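Local coordinates for sensor protein (Bacteroides thetaiotaomicron, PDB 2X7X), which binds beta-D-fructose through this periplasmic domain of a hybrid two-component sensor, whose full-length form is probably an ATP-dependent histidine kinase and transcription regulator, at residues A[70-75]-A[135-140]; A[94-99]-A[139-144]; A[217-222]-A[239-244]. All blocks are in the same frame, centred on the assembly; numbering follows the deposited sequence.

Contact 1: residues A[70-75]-A[135-140]; sequences ANEAAP and TGLSGS
The carboxylate of Glu72 has a methyl of Leu137 over one face: CD2 stands 3.9 Å from Glu72 CD. Beyond one of its oxygens, close to the carboxylate plane, Glu72 OE2 comes to 3.4 Å from Gly139 CA. The same Leu137 methyl meets the amide of Asn71 at a slant, 3.9 Å from its ND2. In Leu137, CG is anti to the backbone N (chi1 -166°) and chi2 (55°) sets CD2; its side chain crosses each of theirs at about a right angle. Asn48 ties the two polar ends together, giving its OD1 to Asn71 ND2 and its ND2 to Glu72 OE1. An alanine in place of Glu72 would probably open a gap beside Leu137 CD2, where CG and CD lay, and leave Asn48 ND2 without this acceptor. The backbones also join directly. Ala73 N, near the start of helix 73-85, donates to Gly139 O over 2.9 Å in a nearly straight bond (170°), and Ser140 CB packs 3.4 Å from Asn71 O. Leu137 to Ser140 form a type I beta turn, and Leu137 O is gripped twice, by Ser140 N at 3.0 Å and by Ser140 OG at 2.6 Å. Ser140 is also the N-cap of helix 141-155. Segment 70-75 comes after strand 65-68 of one lobe, and 135-140 leaves the end of strand 128-135 of the other. This is thus a lobe-to-lobe contact beside the sugar cleft, consistent with the closed, ligand-bound form of a periplasmic binding protein.

Contact 2: residues A[94-99]-A[139-144]; sequences DRKILS and GSTPAM. With FRU (beta-D-fructofuranose), chain E.
Arg95 runs from the Pro142 ring out to the bound fructose. Its CB lies 4.1 Å from Pro142 CD, CG comes nearer at 3.7 Å, and CD still brushes the same ring atom, the two side chains crossing at about a right angle. With chi2 and chi3 both anti (-160° and -177°), the chain stays stretched from CG to NE and so carries NE to the sugar. There NE donates to FRU O6 over 2.9 Å, while NH2 reaches FRU O5, in the guanidinium plane, in a longer bond of 3.3 Å. NH1 is hydrogen-bonded to Asn71 O, and Ser140 OG sits over one face of the group. FRU O6 in turn donates to Asp94 OD1 at 2.6 Å, which Tyr245 also engages; Arg20 forms a salt bridge with Asp94 OD2. Farther from the sugar, Thr141 OG1 accepts the N-H of Lys96, 2.9 Å from N to OG1. One water links that hydroxyl to Asp94 O, and a second joins Lys96 O to Thr141 N. Lys96 NZ pairs with Glu145, one turn along helix 141-155. Loop and helix start come from different lobes, and together they form one wall of the interlobe fructose site of this periplasmic binding protein fold.

Contact 3: residues A[217-222]-A[239-244]; sequences IFVGID and LDATFI. With FRU (beta-D-fructofuranose), chain E.
Val219 and Phe243 pack on the same face of two parallel strands, Val219 CG1 meeting the edge of the Phe243 ring 4.1 Å from CE2. This is the tight part: Gly220 N donates to Ala241 O at 3.0 Å, Phe243 N to Gly220 O, and Asp222 N to Phe243 O at 2.6 Å, the strand axes only 10° from parallel. Helix 110-124 covers this face, lying against Ile221, Ala241 and Phe243. On the opposite face Gly220 has no side chain, and Leu239 CD2 comes to 3.8 Å from its N; Thr242 OG1 is held by Asp197. The contact is more open to solvent where the strands start, with Ile217 and Asp240 partly exposed though closely joined. The ladder gives way to a side-chain bond: Asp240 OD2 takes Phe218 N at 2.8 Å, met from above the carboxylate plane. Phe218 O receives Asp240 N, with Ala241 N adding a weak bond. At the other end Asp222 OD1 accepts FRU O4, while the approach of FRU O3 to OD2 is doubtfully short. Strand 217-220, helix 230-235 and strand 241-244 make a beta-alpha-beta unit, and as in other Rossmann-like folds the ligand binds at the C-terminal ends of the parallel strands.

Overall arrangement
Contacts 1 and 2 are neighbours, their centres about 6 Å apart. They share Gly139 and Ser140, and both bring the approach to helix 141-155, or its start, against the other lobe: the start of helix 73-85 in contact 1, loop 94-99 in contact 2. Contact 1 is partly buried and sets Asn71 and Glu72 against one leucine, adding a single backbone bond; contact 2 is buried, with charged groups, waters and sugar. Contact 3 lies about 21 Å from each, centre to centre, and is buried too, but it stays within one lobe and is built mainly of sheet hydrogen bonds and apolar side chains. Fructose connects contacts 2 and 3: each presents an aspartate to different hydroxyls of the sugar.

Contact 1: residues A[70-75]-A[135-140]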
loop_
_atom_site.group_PDB
_atom_site.type_symbol
_atom_site.label_atom_id
_atom_site.label_comp_id
_atom_site.label_asym_id
_atom_site.label_seq_id
_atom_site.Cartn_x
_atom_site.Cartn_y
_atom_site.Cartn_z
ATOM N N ALA A 70 -13.614 9.727 -23.252
ATOM C CA ALA A 70 -14.481 10.753 -23.867
ATOM C C ALA A 70 -14.736 12.010 -23.021
ATOM O O ALA A 70 -15.473 11.964 -22.036
ATOM C CB ALA A 70 -15.802 10.121 -24.300
ATOM N N ASN A 71 -14.153 13.134 -23.444
ATOM C CA ASN A 71 -14.175 14.406 -22.693
ATOM C C ASN A 71 -15.535 14.801 -22.142
ATOM O O ASN A 71 -15.664 15.134 -20.966
ATOM C CB ASN A 71 -13.618 15.547 -23.541
ATOM C CG ASN A 71 -13.504 16.847 -22.769
ATOM O OD1 ASN A 71 -12.731 16.948 -21.827
ATOM N ND2 ASN A 71 -14.258 17.852 -23.178
ATOM N N GLU A 72 -16.533 14.798 -23.014
ATOM C CA GLU A 72 -17.917 14.930 -22.622
ATOM C C GLU A 72 -18.637 13.851 -23.395
ATOM O O GLU A 72 -18.184 13.475 -24.468
ATOM C CB GLU A 72 -18.464 16.309 -22.972
ATOM C CG GLU A 72 -17.652 17.439 -22.374
ATOM C CD GLU A 72 -18.384 18.759 -22.344
ATOM O OE1 GLU A 72 -17.867 19.735 -22.924
ATOM O OE2 GLU A 72 -19.473 18.829 -21.734
ATOM N N ALA A 73 -19.743 13.352 -22.852
ATOM C CA ALA A 73 -20.429 12.182 -23.411
ATOM C C ALA A 73 -21.101 12.433 -24.758
ATOM O O ALA A 73 -20.842 11.720 -25.730
ATOM C CB ALA A 73 -21.442 11.631 -22.412
ATOM N N ALA A 74 -21.959 13.445 -24.798
ATOM C CA ALA A 74 -22.733 13.772 -25.989
ATOM C C ALA A 74 -21.887 14.145 -27.226
ATOM O O ALA A 74 -22.017 13.493 -28.269
ATOM C CB ALA A 74 -23.770 14.875 -25.670
ATOM N N PRO A 75 -21.014 15.179 -27.115
ATOM C CA PRO A 75 -20.277 15.631 -28.291
ATOM C C PRO A 75 -19.346 14.580 -28.863
ATOM O O PRO A 75 -19.104 14.579 -30.064
ATOM C CB PRO A 75 -19.466 16.813 -27.766
ATOM C CG PRO A 75 -20.219 17.280 -26.561
ATOM C CD PRO A 75 -20.705 16.014 -25.938
ATOM N N THR A 135 -18.334 20.093 -8.789
ATOM C CA THR A 135 -18.342 18.973 -9.737
ATOM C C THR A 135 -17.251 19.069 -10.801
ATOM O O THR A 135 -16.702 20.139 -11.061
ATOM C CB THR A 135 -19.726 18.863 -10.455
ATOM O OG1 THR A 135 -19.801 19.786 -11.551
ATOM C CG2 THR A 135 -20.848 19.172 -9.494
ATOM N N GLY A 136 -16.966 17.945 -11.442
ATOM C CA GLY A 136 -16.204 17.948 -12.699
ATOM C C GLY A 136 -17.054 18.520 -13.815
ATOM O O GLY A 136 -18.222 18.861 -13.608
ATOM N N LEU A 137 -16.460 18.630 -14.996
ATOM C CA LEU A 137 -17.146 19.140 -16.186
ATOM C C LEU A 137 -18.504 18.470 -16.335
ATOM O O LEU A 137 -18.581 17.245 -16.449
ATOM C CB LEU A 137 -16.278 18.875 -17.420
ATOM C CG LEU A 137 -16.588 19.583 -18.748
ATOM C CD1 LEU A 137 -16.636 21.097 -18.624
ATOM C CD2 LEU A 137 -15.533 19.174 -19.783
ATOM N N SER A 138 -19.565 19.268 -16.320
ATOM C CA SER A 138 -20.955 18.745 -16.280
ATOM C C SER A 138 -21.283 17.617 -17.266
ATOM O O SER A 138 -21.868 16.601 -16.875
ATOM C CB SER A 138 -21.977 19.877 -16.426
ATOM O OG SER A 138 -22.054 20.580 -15.190
ATOM N N GLY A 139 -20.876 17.788 -18.521
ATOM C CA GLY A 139 -21.186 16.828 -19.569
ATOM C C GLY A 139 -20.342 15.562 -19.589
ATOM O O GLY A 139 -20.535 14.718 -20.464
ATOM N N SER A 140 -19.405 15.423 -18.647
ATOM C CA SER A 140 -18.596 14.200 -18.572
ATOM C C SER A 140 -19.329 13.171 -17.718
ATOM O O SER A 140 -20.020 13.544 -16.772
ATOM C CB SER A 140 -17.194 14.481 -18.010
ATOM O OG SER A 140 -17.250 14.995 -16.687
#

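Contact 2: residues A[94-99]-A[139-144]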
loop_
_atom_site.group_PDB
_atom_site.type_symbol
_atom_site.label_atom_id
_atom_site.label_comp_id
_atom_site.label_asym_id
_atom_site.label_seq_id
_atom_site.Cartn_x
_atom_site.Cartn_y
_atom_site.Cartn_z
ATOM N N ASP A 94 -12.646 4.888 -18.399
ATOM C CA ASP A 94 -12.950 5.915 -17.387
ATOM C C ASP A 94 -14.210 6.739 -17.722
ATOM O O ASP A 94 -15.216 6.623 -17.030
ATOM C CB ASP A 94 -11.682 6.766 -17.087
ATOM C CG ASP A 94 -11.982 8.214 -16.755
ATOM O OD1 ASP A 94 -12.760 8.486 -15.819
ATOM O OD2 ASP A 94 -11.412 9.105 -17.416
ATOM N N ARG A 95 -14.170 7.551 -18.769
ATOM C CA ARG A 95 -15.362 8.267 -19.206
ATOM C C ARG A 95 -16.077 7.490 -20.300
ATOM O O ARG A 95 -15.453 6.707 -21.006
ATOM C CB ARG A 95 -15.004 9.655 -19.688
ATOM C CG ARG A 95 -14.183 10.386 -18.692
ATOM C CD ARG A 95 -14.208 11.870 -18.908
ATOM N NE ARG A 95 -13.319 12.502 -17.938
ATOM C CZ ARG A 95 -12.948 13.773 -17.971
ATOM N NH1 ARG A 95 -13.375 14.597 -18.928
ATOM N NH2 ARG A 95 -12.132 14.210 -17.039
ATOM N N LYS A 96 -17.388 7.694 -20.413
ATOM C CA LYS A 96 -18.238 6.924 -21.333
ATOM C C LYS A 96 -18.831 7.811 -22.440
ATOM O O LYS A 96 -18.738 9.041 -22.393
ATOM C CB LYS A 96 -19.427 6.299 -20.584
ATOM C CG LYS A 96 -19.157 5.215 -19.552
ATOM C CD LYS A 96 -20.408 5.123 -18.674
ATOM C CE LYS A 96 -20.334 4.063 -17.609
ATOM N NZ LYS A 96 -21.447 4.227 -16.611
ATOM N N ILE A 97 -19.471 7.163 -23.413
ATOM C CA ILE A 97 -20.289 7.846 -24.414
ATOM C C ILE A 97 -21.747 7.437 -24.224
ATOM O O ILE A 97 -22.087 6.778 -23.234
ATOM C CB ILE A 97 -19.813 7.570 -25.860
ATOM C CG1 ILE A 97 -19.797 6.071 -26.160
ATOM C CG2 ILE A 97 -18.444 8.194 -26.101
ATOM C CD1 ILE A 97 -19.624 5.732 -27.627
ATOM N N LEU A 98 -22.605 7.818 -25.166
ATOM C CA LEU A 98 -24.041 7.614 -25.010
ATOM C C LEU A 98 -24.641 6.546 -25.923
ATOM O O LEU A 98 -25.845 6.535 -26.160
ATOM C CB LEU A 98 -24.781 8.949 -25.159
ATOM C CG LEU A 98 -24.367 10.030 -24.154
ATOM C CD1 LEU A 98 -25.159 11.300 -24.376
ATOM C CD2 LEU A 98 -24.488 9.534 -22.696
ATOM N N SER A 99 -23.808 5.644 -26.421
ATOM C CA SER A 99 -24.286 4.515 -27.203
ATOM C C SER A 99 -23.384 3.324 -26.967
ATOM O O SER A 99 -22.423 3.413 -26.204
ATOM C CB SER A 99 -24.326 4.852 -28.687
ATOM O OG SER A 99 -23.017 5.032 -29.178
ATOM N N GLY A 139 -20.876 17.788 -18.521
ATOM C CA GLY A 139 -21.186 16.828 -19.569
ATOM C C GLY A 139 -20.342 15.562 -19.589
ATOM O O GLY A 139 -20.535 14.718 -20.464
ATOM N N SER A 140 -19.405 15.423 -18.647
ATOM C CA SER A 140 -18.596 14.200 -18.572
ATOM C C SER A 140 -19.329 13.171 -17.718
ATOM O O SER A 140 -20.020 13.544 -16.772
ATOM C CB SER A 140 -17.194 14.481 -18.010
ATOM O OG SER A 140 -17.250 14.995 -16.687
ATOM N N THR A 141 -19.190 11.885 -18.034
ATOM C CA THR A 141 -19.968 10.882 -17.298
ATOM C C THR A 141 -19.530 10.690 -15.835
ATOM O O THR A 141 -20.375 10.361 -14.991
ATOM C CB THR A 141 -20.137 9.506 -18.042
ATOM O OG1 THR A 141 -18.876 8.833 -18.172
ATOM C CG2 THR A 141 -20.773 9.701 -19.417
ATOM N N PRO A 142 -18.228 10.912 -15.519
ATOM C CA PRO A 142 -17.944 10.801 -14.093
ATOM C C PRO A 142 -18.591 11.924 -13.275
ATOM O O PRO A 142 -19.160 11.637 -12.236
ATOM C CB PRO A 142 -16.418 10.819 -14.030
ATOM C CG PRO A 142 -15.996 10.320 -15.365
ATOM C CD PRO A 142 -16.987 10.905 -16.315
ATOM N N ALA A 143 -18.565 13.170 -13.744
ATOM C CA ALA A 143 -19.242 14.254 -12.996
ATOM C C ALA A 143 -20.742 13.975 -12.787
ATOM O O ALA A 143 -21.269 14.190 -11.694
ATOM C CB ALA A 143 -19.048 15.603 -13.664
ATOM N N MET A 144 -21.412 13.508 -13.837
ATOM C CA MET A 144 -22.822 13.158 -13.778
ATOM C C MET A 144 -23.077 12.134 -12.674
ATOM O O MET A 144 -23.894 12.365 -11.773
ATOM C CB MET A 144 -23.287 12.564 -15.114
ATOM C CG MET A 144 -23.542 13.567 -16.231
ATOM S SD MET A 144 -23.732 12.768 -17.863
ATOM C CE MET A 144 -23.686 14.255 -18.864
HETATM C C1 FRU E . -8.090 13.047 -14.560
HETATM C C2 FRU E . -9.414 13.389 -13.901
HETATM C C3 FRU E . -9.501 12.854 -12.474
HETATM C C4 FRU E . -10.947 12.405 -12.389
HETATM C C5 FRU E . -11.152 11.820 -13.780
HETATM C C6 FRU E . -12.604 11.751 -14.251
HETATM O O1 FRU E . -7.911 13.852 -15.723
HETATM O O2 FRU E . -9.598 14.808 -13.962
HETATM O O3 FRU E . -9.132 13.827 -11.486
HETATM O O4 FRU E . -11.177 11.463 -11.336
HETATM O O5 FRU E . -10.455 12.742 -14.622
HETATM O O6 FRU E . -12.665 11.067 -15.518
HETATM O O HOH W 1 -18.038 7.103 -16.422
HETATM O O HOH W 2 -17.892 11.378 -20.760
#

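Contact 3: residues A[217-222]-A[239-244]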
loop_
_atom_site.group_PDB
_atom_site.type_symbol
_atom_site.label_atom_id
_atom_site.label_comp_id
_atom_site.label_asym_id
_atom_site.label_seq_id
_atom_site.Cartn_x
_atom_site.Cartn_y
_atom_site.Cartn_z
ATOM N N ILE A 217 -15.498 19.535 6.810
ATOM C CA ILE A 217 -14.630 18.469 6.327
ATOM C C ILE A 217 -14.508 18.558 4.810
ATOM O O ILE A 217 -15.390 19.127 4.143
ATOM C CB ILE A 217 -15.176 17.075 6.699
ATOM C CG1 ILE A 217 -16.565 16.858 6.077
ATOM C CG2 ILE A 217 -15.126 16.851 8.239
ATOM C CD1 ILE A 217 -16.922 15.413 5.924
ATOM N N PHE A 218 -13.423 17.998 4.272
ATOM C CA PHE A 218 -13.168 18.010 2.829
ATOM C C PHE A 218 -13.034 16.597 2.283
ATOM O O PHE A 218 -12.226 15.801 2.780
ATOM C CB PHE A 218 -11.923 18.845 2.485
ATOM C CG PHE A 218 -12.075 20.308 2.801
ATOM C CD1 PHE A 218 -12.444 21.219 1.800
ATOM C CD2 PHE A 218 -11.892 20.784 4.109
ATOM C CE1 PHE A 218 -12.617 22.588 2.107
ATOM C CE2 PHE A 218 -12.059 22.141 4.414
ATOM C CZ PHE A 218 -12.420 23.037 3.423
ATOM N N VAL A 219 -13.837 16.289 1.261
ATOM C CA VAL A 219 -13.774 14.975 0.611
ATOM C C VAL A 219 -13.522 15.102 -0.885
ATOM O O VAL A 219 -14.154 15.911 -1.562
ATOM C CB VAL A 219 -15.032 14.115 0.894
ATOM C CG1 VAL A 219 -14.834 12.725 0.358
ATOM C CG2 VAL A 219 -15.319 14.060 2.400
ATOM N N GLY A 220 -12.574 14.318 -1.388
ATOM C CA GLY A 220 -12.216 14.352 -2.803
ATOM C C GLY A 220 -12.205 12.961 -3.402
ATOM O O GLY A 220 -12.551 11.990 -2.729
ATOM N N ILE A 221 -11.828 12.860 -4.673
ATOM C CA ILE A 221 -11.749 11.571 -5.354
ATOM C C ILE A 221 -10.442 11.524 -6.133
ATOM O O ILE A 221 -10.003 12.546 -6.652
ATOM C CB ILE A 221 -12.942 11.349 -6.309
ATOM C CG1 ILE A 221 -14.267 11.409 -5.543
ATOM C CG2 ILE A 221 -12.836 9.996 -7.002
ATOM C CD1 ILE A 221 -15.507 11.553 -6.408
ATOM N N ASP A 222 -9.817 10.344 -6.161
ATOM C CA ASP A 222 -8.668 10.007 -7.021
ATOM C C ASP A 222 -7.654 9.228 -6.205
ATOM O O ASP A 222 -7.269 8.114 -6.585
ATOM C CB ASP A 222 -8.005 11.224 -7.678
ATOM C CG ASP A 222 -8.696 11.667 -8.967
ATOM O OD1 ASP A 222 -9.474 10.902 -9.569
ATOM O OD2 ASP A 222 -8.456 12.818 -9.381
ATOM N N LEU A 239 -7.226 17.064 3.407
ATOM C CA LEU A 239 -8.391 16.299 3.020
ATOM C C LEU A 239 -8.750 15.345 4.150
ATOM O O LEU A 239 -7.869 14.671 4.715
ATOM C CB LEU A 239 -8.066 15.473 1.782
ATOM C CG LEU A 239 -8.294 16.033 0.391
ATOM C CD1 LEU A 239 -7.761 15.024 -0.617
ATOM C CD2 LEU A 239 -9.768 16.258 0.172
ATOM N N ASP A 240 -10.032 15.259 4.475
ATOM C CA ASP A 240 -10.437 14.307 5.484
ATOM C C ASP A 240 -10.557 12.923 4.906
ATOM O O ASP A 240 -10.291 11.944 5.587
ATOM C CB ASP A 240 -11.728 14.728 6.130
ATOM C CG ASP A 240 -11.590 16.035 6.860
ATOM O OD1 ASP A 240 -11.434 16.003 8.101
ATOM O OD2 ASP A 240 -11.613 17.090 6.186
ATOM N N ALA A 241 -10.937 12.846 3.638
ATOM C CA ALA A 241 -11.084 11.572 2.949
ATOM C C ALA A 241 -10.978 11.766 1.446
ATOM O O ALA A 241 -11.268 12.841 0.920
ATOM C CB ALA A 241 -12.423 10.892 3.313
ATOM N N THR A 242 -10.553 10.717 0.762
ATOM C CA THR A 242 -10.614 10.675 -0.689
ATOM C C THR A 242 -10.786 9.229 -1.148
ATOM O O THR A 242 -10.475 8.301 -0.412
ATOM C CB THR A 242 -9.403 11.372 -1.353
ATOM O OG1 THR A 242 -9.593 11.400 -2.773
ATOM C CG2 THR A 242 -8.083 10.663 -0.998
ATOM N N PHE A 243 -11.324 9.042 -2.345
ATOM C CA PHE A 243 -11.629 7.697 -2.838
ATOM C C PHE A 243 -10.728 7.329 -3.981
ATOM O O PHE A 243 -10.452 8.162 -4.847
ATOM C CB PHE A 243 -13.105 7.586 -3.230
ATOM C CG PHE A 243 -14.012 7.529 -2.054
ATOM C CD1 PHE A 243 -14.443 6.304 -1.559
ATOM C CD2 PHE A 243 -14.373 8.700 -1.387
ATOM C CE1 PHE A 243 -15.267 6.247 -0.439
ATOM C CE2 PHE A 243 -15.182 8.668 -0.273
ATOM C CZ PHE A 243 -15.643 7.445 0.205
ATOM N N ILE A 244 -10.239 6.095 -3.960
ATOM C CA ILE A 244 -9.359 5.601 -5.004
ATOM C C ILE A 244 -10.091 5.593 -6.331
ATOM O O ILE A 244 -11.107 4.916 -6.477
ATOM C CB ILE A 244 -8.837 4.183 -4.686
ATOM C CG1 ILE A 244 -7.824 4.248 -3.529
ATOM C CG2 ILE A 244 -8.235 3.525 -5.942
ATOM C CD1 ILE A 244 -7.144 2.926 -3.217
HETATM C C1 FRU E . -8.090 13.047 -14.560
HETATM C C2 FRU E . -9.414 13.389 -13.901
HETATM C C3 FRU E . -9.501 12.854 -12.474
HETATM C C4 FRU E . -10.947 12.405 -12.389
HETATM C C5 FRU E . -11.152 11.820 -13.780
HETATM C C6 FRU E . -12.604 11.751 -14.251
HETATM O O1 FRU E . -7.911 13.852 -15.723
HETATM O O2 FRU E . -9.598 14.808 -13.962
HETATM O O3 FRU E . -9.132 13.827 -11.486
HETATM O O4 FRU E . -11.177 11.463 -11.336
HETATM O O5 FRU E . -10.455 12.742 -14.622
HETATM O O6 FRU E . -12.665 11.067 -15.518
#